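Local coordinates for nitrogenase molybdenum-iron protein alpha chain (Clostridium pasteurianum, PDB 4WES) that forms, with the beta chain, the molybdenum-iron component of nitrogenase, which carries the FeMo cofactor and P-cluster and reduces dinitrogen to ammonia, at residues S209-G214 with D253-N258; G201-K206 with V249-K254; G278-K283 with R406-E411. All blocks are in the same frame, centred on the assembly; numbering follows the deposited sequence.

Interaction 1 (S209-G214 with D253-N258)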
loop_
_atom_site.group_PDB
_atom_site.type_symbol
_atom_site.label_atom_id
_atom_site.label_comp_id
_atom_site.label_asym_id
_atom_site.label_seq_id
_atom_site.Cartn_x
_atom_site.Cartn_y
_atom_site.Cartn_z
ATOM N N SER A 209 34.624 -29.999 -21.863
ATOM C CA SER A 209 34.447 -28.565 -21.676
ATOM C C SER A 209 33.812 -27.903 -22.892
ATOM O O SER A 209 34.262 -28.071 -24.026
ATOM C CB SER A 209 35.779 -27.887 -21.352
ATOM O OG SER A 209 36.194 -28.098 -20.005
ATOM N N ILE A 210 32.752 -27.153 -22.615
ATOM C CA ILE A 210 32.043 -26.383 -23.630
ATOM C C ILE A 210 31.932 -24.936 -23.135
ATOM O O ILE A 210 31.967 -24.661 -21.950
ATOM C CB ILE A 210 30.641 -26.977 -23.895
ATOM C CG1 ILE A 210 29.733 -26.875 -22.682
ATOM C CG2 ILE A 210 30.793 -28.402 -24.371
ATOM C CD1 ILE A 210 28.930 -25.568 -22.646
ATOM N N ASN A 211 31.737 -24.021 -24.087
ATOM C CA ASN A 211 31.302 -22.662 -23.770
ATOM C C ASN A 211 29.938 -22.423 -24.396
ATOM O O ASN A 211 29.657 -22.946 -25.462
ATOM C CB ASN A 211 32.206 -21.605 -24.358
ATOM C CG ASN A 211 33.630 -21.635 -23.839
ATOM O OD1 ASN A 211 33.893 -21.920 -22.660
ATOM N ND2 ASN A 211 34.573 -21.378 -24.763
ATOM N N VAL A 212 29.109 -21.612 -23.727
ATOM C CA VAL A 212 27.916 -21.081 -24.354
ATOM C C VAL A 212 28.180 -19.641 -24.754
ATOM O O VAL A 212 28.400 -18.779 -23.908
ATOM C CB VAL A 212 26.667 -21.187 -23.486
ATOM C CG1 VAL A 212 25.424 -20.766 -24.285
ATOM C CG2 VAL A 212 26.487 -22.589 -22.938
ATOM N N LEU A 213 28.252 -19.406 -26.053
ATOM C CA LEU A 213 28.561 -18.090 -26.599
ATOM C C LEU A 213 27.279 -17.333 -26.977
ATOM O O LEU A 213 26.377 -17.911 -27.608
ATOM C CB LEU A 213 29.428 -18.201 -27.844
ATOM C CG LEU A 213 30.817 -18.843 -27.714
ATOM C CD1 LEU A 213 31.570 -18.680 -29.020
ATOM C CD2 LEU A 213 31.591 -18.289 -26.538
ATOM N N GLY A 214 27.239 -16.039 -26.671
ATOM C CA GLY A 214 26.088 -15.226 -27.045
ATOM C C GLY A 214 24.860 -15.615 -26.252
ATOM O O GLY A 214 23.761 -15.825 -26.797
ATOM N N ASP A 253 39.263 -19.919 -23.901
ATOM C CA ASP A 253 39.966 -20.834 -24.780
ATOM C C ASP A 253 40.097 -22.254 -24.215
ATOM O O ASP A 253 40.542 -23.142 -24.923
ATOM C CB ASP A 253 41.349 -20.283 -25.150
ATOM C CG ASP A 253 42.241 -20.028 -23.932
ATOM O OD1 ASP A 253 41.758 -19.491 -22.914
ATOM O OD2 ASP A 253 43.440 -20.382 -24.013
ATOM N N LYS A 254 39.717 -22.487 -22.974
ATOM C CA LYS A 254 39.852 -23.784 -22.331
ATOM C C LYS A 254 38.582 -24.609 -22.523
ATOM O O LYS A 254 37.922 -25.039 -21.552
ATOM C CB LYS A 254 40.218 -23.595 -20.863
ATOM C CG LYS A 254 41.513 -22.831 -20.648
ATOM C CD LYS A 254 42.720 -23.614 -21.176
ATOM C CE LYS A 254 43.896 -22.697 -21.452
ATOM N NZ LYS A 254 44.285 -22.007 -20.212
ATOM N N ALA A 255 38.232 -24.830 -23.793
ATOM C CA ALA A 255 37.041 -25.580 -24.150
ATOM C C ALA A 255 37.303 -26.363 -25.403
ATOM O O ALA A 255 38.151 -25.997 -26.208
ATOM C CB ALA A 255 35.829 -24.677 -24.361
ATOM N N ASP A 256 36.530 -27.428 -25.590
ATOM C CA ASP A 256 36.559 -28.184 -26.837
ATOM C C ASP A 256 35.462 -27.864 -27.834
ATOM O O ASP A 256 35.610 -28.201 -28.998
ATOM C CB ASP A 256 36.524 -29.678 -26.536
ATOM C CG ASP A 256 37.861 -30.179 -26.070
ATOM O OD1 ASP A 256 38.887 -29.535 -26.384
ATOM O OD2 ASP A 256 37.908 -31.168 -25.368
ATOM N N LEU A 257 34.380 -27.207 -27.384
ATOM C CA LEU A 257 33.304 -26.895 -28.303
ATOM C C LEU A 257 32.613 -25.630 -27.857
ATOM O O LEU A 257 32.225 -25.511 -26.690
ATOM C CB LEU A 257 32.287 -28.061 -28.359
ATOM C CG LEU A 257 31.131 -27.927 -29.371
ATOM C CD1 LEU A 257 31.638 -27.922 -30.809
ATOM C CD2 LEU A 257 30.163 -29.070 -29.128
ATOM N N ASN A 258 32.453 -24.698 -28.806
ATOM C CA ASN A 258 31.664 -23.487 -28.583
ATOM C C ASN A 258 30.236 -23.691 -29.099
ATOM O O ASN A 258 30.029 -24.208 -30.206
ATOM C CB ASN A 258 32.293 -22.304 -29.328
ATOM C CG ASN A 258 33.429 -21.660 -28.571
ATOM O OD1 ASN A 258 33.358 -21.543 -27.355
ATOM N ND2 ASN A 258 34.403 -21.115 -29.305
HETATM O O HOH W 1 37.945 -26.191 -18.934
HETATM O O HOH W 2 37.439 -30.440 -22.769
#

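Interaction 2 (G201-K206 with V249-K254)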
loop_
_atom_site.group_PDB
_atom_site.type_symbol
_atom_site.label_atom_id
_atom_site.label_comp_id
_atom_site.label_asym_id
_atom_site.label_seq_id
_atom_site.Cartn_x
_atom_site.Cartn_y
_atom_site.Cartn_z
ATOM N N GLY A 201 44.075 -16.057 -19.559
ATOM C CA GLY A 201 44.058 -16.850 -18.347
ATOM C C GLY A 201 44.994 -18.019 -18.396
ATOM O O GLY A 201 45.653 -18.268 -19.396
ATOM N N ASN A 202 45.037 -18.768 -17.318
ATOM C CA ASN A 202 45.968 -19.887 -17.248
ATOM C C ASN A 202 45.366 -21.130 -16.648
ATOM O O ASN A 202 46.092 -22.014 -16.207
ATOM C CB ASN A 202 47.197 -19.491 -16.423
ATOM C CG ASN A 202 46.825 -19.048 -15.030
ATOM O OD1 ASN A 202 45.771 -19.415 -14.500
ATOM N ND2 ASN A 202 47.684 -18.229 -14.430
ATOM N N LYS A 203 44.034 -21.239 -16.677
ATOM C CA LYS A 203 43.399 -22.380 -16.053
ATOM C C LYS A 203 43.644 -23.674 -16.837
ATOM O O LYS A 203 43.784 -23.677 -18.063
ATOM C CB LYS A 203 41.923 -22.109 -15.803
ATOM C CG LYS A 203 41.737 -21.122 -14.664
ATOM C CD LYS A 203 40.282 -20.948 -14.246
ATOM C CE LYS A 203 40.024 -21.455 -12.836
ATOM N NZ LYS A 203 39.993 -22.942 -12.740
ATOM N N GLU A 204 43.716 -24.772 -16.094
ATOM C CA GLU A 204 43.820 -26.112 -16.660
ATOM C C GLU A 204 42.460 -26.491 -17.260
ATOM O O GLU A 204 41.446 -26.394 -16.600
ATOM C CB GLU A 204 44.186 -27.087 -15.548
ATOM C CG GLU A 204 44.373 -28.558 -15.894
ATOM C CD GLU A 204 44.665 -29.430 -14.673
ATOM O OE1 GLU A 204 45.045 -28.871 -13.605
ATOM O OE2 GLU A 204 44.489 -30.669 -14.790
ATOM N N GLN A 205 42.457 -26.957 -18.503
ATOM C CA GLN A 205 41.203 -27.363 -19.155
ATOM C C GLN A 205 40.671 -28.658 -18.531
ATOM O O GLN A 205 41.398 -29.628 -18.320
ATOM C CB GLN A 205 41.411 -27.564 -20.639
ATOM C CG GLN A 205 40.144 -27.866 -21.433
ATOM C CD GLN A 205 40.365 -27.729 -22.917
ATOM O OE1 GLN A 205 41.232 -26.947 -23.374
ATOM N NE2 GLN A 205 39.539 -28.427 -23.698
ATOM N N LYS A 206 39.377 -28.667 -18.245
ATOM C CA LYS A 206 38.689 -29.838 -17.736
ATOM C C LYS A 206 38.086 -30.667 -18.863
ATOM O O LYS A 206 37.929 -30.219 -20.002
ATOM C CB LYS A 206 37.616 -29.445 -16.678
ATOM C CG LYS A 206 38.190 -28.842 -15.397
ATOM C CD LYS A 206 37.130 -28.369 -14.417
ATOM C CE LYS A 206 37.773 -27.973 -13.099
ATOM N NZ LYS A 206 36.728 -27.583 -12.115
ATOM N N VAL A 249 35.883 -15.358 -18.741
ATOM C CA VAL A 249 36.083 -14.913 -20.098
ATOM C C VAL A 249 37.560 -15.041 -20.505
ATOM O O VAL A 249 37.877 -15.463 -21.626
ATOM C CB VAL A 249 35.541 -13.487 -20.299
ATOM C CG1 VAL A 249 35.669 -13.056 -21.741
ATOM C CG2 VAL A 249 34.073 -13.377 -19.852
ATOM N N GLN A 250 38.467 -14.698 -19.595
ATOM C CA GLN A 250 39.904 -14.885 -19.871
ATOM C C GLN A 250 40.293 -16.306 -20.206
ATOM O O GLN A 250 41.260 -16.528 -20.926
ATOM C CB GLN A 250 40.742 -14.447 -18.676
ATOM C CG GLN A 250 40.789 -12.952 -18.437
ATOM C CD GLN A 250 41.759 -12.639 -17.326
ATOM O OE1 GLN A 250 41.599 -13.170 -16.216
ATOM N NE2 GLN A 250 42.745 -11.812 -17.613
ATOM N N ASN A 251 39.542 -17.264 -19.680
ATOM C CA ASN A 251 39.783 -18.670 -19.926
ATOM C C ASN A 251 38.808 -19.305 -20.919
ATOM O O ASN A 251 38.696 -20.529 -20.984
ATOM C CB ASN A 251 39.791 -19.427 -18.613
ATOM C CG ASN A 251 41.009 -19.123 -17.790
ATOM O OD1 ASN A 251 42.104 -19.565 -18.119
ATOM N ND2 ASN A 251 40.848 -18.333 -16.756
ATOM N N ALA A 252 38.189 -18.494 -21.780
ATOM C CA ALA A 252 37.253 -19.047 -22.733
ATOM C C ALA A 252 37.943 -20.042 -23.701
ATOM O O ALA A 252 37.286 -20.912 -24.256
ATOM C CB ALA A 252 36.542 -17.967 -23.528
ATOM N N ASP A 253 39.263 -19.919 -23.901
ATOM C CA ASP A 253 39.966 -20.834 -24.780
ATOM C C ASP A 253 40.097 -22.254 -24.215
ATOM O O ASP A 253 40.542 -23.142 -24.923
ATOM C CB ASP A 253 41.349 -20.283 -25.150
ATOM C CG ASP A 253 42.241 -20.028 -23.932
ATOM O OD1 ASP A 253 41.758 -19.491 -22.914
ATOM O OD2 ASP A 253 43.440 -20.382 -24.013
ATOM N N LYS A 254 39.717 -22.487 -22.974
ATOM C CA LYS A 254 39.852 -23.784 -22.331
ATOM C C LYS A 254 38.582 -24.609 -22.523
ATOM O O LYS A 254 37.922 -25.039 -21.552
ATOM C CB LYS A 254 40.218 -23.595 -20.863
ATOM C CG LYS A 254 41.513 -22.831 -20.648
ATOM C CD LYS A 254 42.720 -23.614 -21.176
ATOM C CE LYS A 254 43.896 -22.697 -21.452
ATOM N NZ LYS A 254 44.285 -22.007 -20.212
HETATM O O HOH W 3 43.154 -17.623 -15.155
HETATM O O HOH W 1 37.945 -26.191 -18.934
#

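Interaction 3 (G278-K283 with R406-E411)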
loop_
_atom_site.group_PDB
_atom_site.type_symbol
_atom_site.label_atom_id
_atom_site.label_comp_id
_atom_site.label_asym_id
_atom_site.label_seq_id
_atom_site.Cartn_x
_atom_site.Cartn_y
_atom_site.Cartn_z
ATOM N N GLY A 278 41.622 -23.276 -32.860
ATOM C CA GLY A 278 41.156 -24.543 -33.429
ATOM C C GLY A 278 39.862 -25.022 -32.810
ATOM O O GLY A 278 39.417 -26.115 -33.110
ATOM N N ILE A 279 39.229 -24.206 -31.952
ATOM C CA ILE A 279 38.008 -24.626 -31.281
ATOM C C ILE A 279 36.824 -24.496 -32.225
ATOM O O ILE A 279 36.519 -23.386 -32.684
ATOM C CB ILE A 279 37.791 -23.814 -30.004
ATOM C CG1 ILE A 279 38.962 -23.960 -29.018
ATOM C CG2 ILE A 279 36.467 -24.188 -29.346
ATOM C CD1 ILE A 279 39.009 -22.885 -27.957
ATOM N N PRO A 280 36.139 -25.616 -32.524
ATOM C CA PRO A 280 34.971 -25.562 -33.409
ATOM C C PRO A 280 33.781 -24.974 -32.697
ATOM O O PRO A 280 33.723 -24.922 -31.468
ATOM C CB PRO A 280 34.739 -27.030 -33.757
ATOM C CG PRO A 280 35.273 -27.779 -32.589
ATOM C CD PRO A 280 36.417 -26.982 -32.050
ATOM N N TRP A 281 32.805 -24.536 -33.480
ATOM C CA TRP A 281 31.539 -24.086 -32.911
ATOM C C TRP A 281 30.380 -24.732 -33.638
ATOM O O TRP A 281 30.491 -25.092 -34.803
ATOM C CB TRP A 281 31.405 -22.578 -32.914
ATOM C CG TRP A 281 31.409 -21.835 -34.226
ATOM C CD1 TRP A 281 32.507 -21.398 -34.917
ATOM C CD2 TRP A 281 30.267 -21.411 -34.981
ATOM N NE1 TRP A 281 32.116 -20.678 -36.020
ATOM C CE2 TRP A 281 30.743 -20.678 -36.082
ATOM C CE3 TRP A 281 28.885 -21.561 -34.814
ATOM C CZ2 TRP A 281 29.891 -20.121 -37.032
ATOM C CZ3 TRP A 281 28.053 -20.998 -35.740
ATOM C CH2 TRP A 281 28.556 -20.268 -36.812
ATOM N N ILE A 282 29.265 -24.891 -32.918
ATOM C CA ILE A 282 28.013 -25.278 -33.527
ATOM C C ILE A 282 26.987 -24.247 -33.161
ATOM O O ILE A 282 26.999 -23.664 -32.075
ATOM C CB ILE A 282 27.500 -26.675 -33.096
ATOM C CG1 ILE A 282 27.360 -26.805 -31.573
ATOM C CG2 ILE A 282 28.367 -27.766 -33.654
ATOM C CD1 ILE A 282 26.540 -28.014 -31.174
ATOM N N LYS A 283 26.064 -23.985 -34.095
ATOM C CA LYS A 283 24.869 -23.247 -33.703
ATOM C C LYS A 283 24.063 -24.078 -32.747
ATOM O O LYS A 283 23.884 -25.259 -32.951
ATOM C CB LYS A 283 24.048 -22.902 -34.951
ATOM C CG LYS A 283 22.855 -21.968 -34.684
ATOM C CD LYS A 283 23.321 -20.557 -34.343
ATOM C CE LYS A 283 22.195 -19.642 -33.876
ATOM N NZ LYS A 283 21.475 -20.131 -32.670
ATOM N N ARG A 406 45.120 -26.142 -31.593
ATOM C CA ARG A 406 45.065 -27.577 -31.642
ATOM C C ARG A 406 43.925 -28.074 -32.496
ATOM O O ARG A 406 42.952 -27.346 -32.770
ATOM C CB ARG A 406 45.029 -28.187 -30.268
ATOM C CG ARG A 406 43.728 -27.990 -29.583
ATOM C CD ARG A 406 44.095 -27.320 -28.292
ATOM N NE ARG A 406 43.035 -26.827 -27.441
ATOM C CZ ARG A 406 42.670 -25.545 -27.297
ATOM N NH1 ARG A 406 41.773 -25.286 -26.376
ATOM N NH2 ARG A 406 43.192 -24.532 -28.011
ATOM N N VAL A 407 44.101 -29.291 -32.990
ATOM C CA VAL A 407 43.079 -29.950 -33.757
ATOM C C VAL A 407 42.139 -30.586 -32.749
ATOM O O VAL A 407 42.541 -31.433 -31.956
ATOM C CB VAL A 407 43.690 -31.036 -34.681
ATOM C CG1 VAL A 407 42.563 -31.795 -35.391
ATOM C CG2 VAL A 407 44.649 -30.372 -35.661
ATOM N N VAL A 408 40.900 -30.132 -32.737
ATOM C CA VAL A 408 39.920 -30.665 -31.802
ATOM C C VAL A 408 39.095 -31.745 -32.477
ATOM O O VAL A 408 39.092 -32.884 -32.039
ATOM C CB VAL A 408 39.023 -29.548 -31.265
ATOM C CG1 VAL A 408 37.988 -30.121 -30.301
ATOM C CG2 VAL A 408 39.891 -28.495 -30.580
ATOM N N ILE A 409 38.400 -31.397 -33.560
ATOM C CA ILE A 409 37.714 -32.373 -34.375
ATOM C C ILE A 409 38.443 -32.434 -35.714
ATOM O O ILE A 409 38.513 -31.440 -36.444
ATOM C CB ILE A 409 36.222 -32.033 -34.587
ATOM C CG1 ILE A 409 35.498 -31.775 -33.248
ATOM C CG2 ILE A 409 35.553 -33.137 -35.396
ATOM C CD1 ILE A 409 34.037 -31.350 -33.400
ATOM N N PRO A 410 38.991 -33.607 -36.065
ATOM C CA PRO A 410 39.687 -33.735 -37.346
ATOM C C PRO A 410 38.782 -33.427 -38.535
ATOM O O PRO A 410 37.558 -33.658 -38.459
ATOM C CB PRO A 410 40.163 -35.195 -37.350
ATOM C CG PRO A 410 40.255 -35.550 -35.902
ATOM C CD PRO A 410 39.061 -34.862 -35.298
ATOM N N GLU A 411 39.384 -32.920 -39.614
ATOM C CA GLU A 411 38.662 -32.447 -40.815
ATOM C C GLU A 411 37.668 -33.494 -41.355
ATOM O O GLU A 411 36.537 -33.178 -41.697
ATOM C CB GLU A 411 39.685 -32.066 -41.913
ATOM C CG GLU A 411 39.113 -31.313 -43.098
ATOM C CD GLU A 411 40.141 -31.097 -44.214
ATOM O OE1 GLU A 411 41.355 -30.939 -43.917
ATOM O OE2 GLU A 411 39.728 -31.091 -45.394
HETATM O O HOH W 4 40.016 -28.213 -34.645
#

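Interaction 1 (S209-G214 with D253-N258)
Asn211 and Asn258 lie side by side and point the same way, with their amide planes 31° apart. CB of Asn211 passes 3.2 Å from OD1 of Asn258. CG of Asn211 sits anti to the carbonyl carbon (chi1 -63°), 3.8 Å from CB of Ala255. At the tip, ND2 of Asn211 gives a hydrogen bond to OD1 of Asn258 at 2.9 Å. The bond lies in the carbonyl plane of the acceptor and near the amide plane of the donor. ND2 also bonds Ala252 O, and OD1 of Asn211 accepts from Asn237 ND2. The buried amide is thereby fixed against rotation.

The backbones run parallel. Strands 209-215 and 257-260 are the two inner strands of a four-stranded parallel sheet, with 235-239 and 281-283 at its edges. Asn211 N bonds Leu257 O at 3.0 Å. At the strand entry, Asp256 N reaches Ser209 O at 2.8 Å from 36° above the carbonyl plane. Leu257 N makes a weak bond to the same oxygen.

On the Asn211 face, CD1 of Leu213 lies 3.5 Å from CG of Asn258. Helix 263-277 covers this face through Ile266, Ala270 and Met273. Ile210 and Leu257 point to the other face, against helix 289-303.

Interaction 2 (G201-K206 with V249-K254)
Lys203 and Asn251 cross at about a right angle. Three direct hydrogen bonds join the segments, and two of them use backbone atoms of Lys203. The bond from Lys203 N to OD1 of Asn251 is 2.9 Å long and nearly straight, 165° at the hydrogen. The N-H approaches from above the carbonyl plane of the amide. The Lys254 ammonium is held by Lys203 O: NZ of Lys254 comes in the carbonyl plane, on a lone pair, 2.8 Å from Lys203 O. The chain bends at chi2 (-65°), which brings CD of Lys254 to 3.3 Å from Lys203 O; CG and CE also lie near it. Gly201 N bonds Gln250 O at 3.2 Å from well above the carbonyl plane.

Asn251 is the first residue beyond helix 246-250 to leave helical geometry, and it opens a type I beta turn that ends at Lys254. The loop 201-206, which leads from helix 182-196 to strand 209-215, wraps around this helix end and turn. ND2 of Asn251 also bonds Glu247 O, which helps to set the amide.

Two waters add bridges. One links Asn202 N to Asn251 ND2; the other runs from Lys254 O to Lys206 N.

The remaining contacts are packing. CG of Lys203 lies 3.6 Å from ND2 of Asn251. Gln205 lays its CG 3.6 Å from Lys254 O. Its OE1 takes a weak bond from Arg406 NH1, and its NE2 gives a weak one to Asp256 OD1.

Interaction 3 (G278-K283 with R406-E411)
A water grips Gly278 O and Val408 N together. It donates to Gly278 O and accepts from the N-H of Val408. The water bridges the two backbones, and no direct hydrogen bond joins the segments. The same Gly278 O also meets CG2 of Val408 at 3.5 Å. Beside it, CA of Gly278 makes a CA-H...O contact of 3.4 Å with Arg406 O. Gly278 has positive phi just after helix 263-277, and its CA packs against that carbonyl.

Pro280 carries the apolar part. Its ring crosses both Val408 and Ile409 obliquely. CD of Pro280 touches CB of Val408 at 3.7 Å, and CG of Pro280 meets CD1 of Ile409 at 3.9 Å.

Arg406 lies side by side with Ile279, and the two point the same way. CD1 of Ile279 is 4.0 Å from NH1 of Arg406 and approaches the guanidinium obliquely. The polar end is held elsewhere: NH2 bonds Lys404 O, and NH1 bonds Asp253 O.

The segment 278-283 leaves helix 263-277 at Gly278 and enters strand 281-283 of the parallel sheet. Pro410 is at the N-cap position of helix 411-419. Strands 257-260 and 281-283 are parallel neighbours joined through helix 263-277. This is a beta-alpha-beta crossover, and its helix-to-strand turn is covered by the loop 406-410, which is remote in sequence.

Overall arrangement
The three contacts lie on the same side of the chain's centre, around one four-stranded parallel sheet. Interaction 1 is within the sheet, joining strands 209-215 and 257-260. Its centre is about 10 Å from that of interaction 2 and about 11 Å from that of interaction 3; the last two are about 16 Å apart. Interactions 1 and 2 share Asp253, Lys254 and one water. Interaction 3 follows in the chain; its first segment runs into strand 281-283, where Ile282 N bonds Asn258 O of interaction 1. The side chain of Leu213 is about 8 Å from that of Cys262, a ligand of the iron-molybdenum cofactor. Interactions 2 and 3 lie away from the annotated cluster sites.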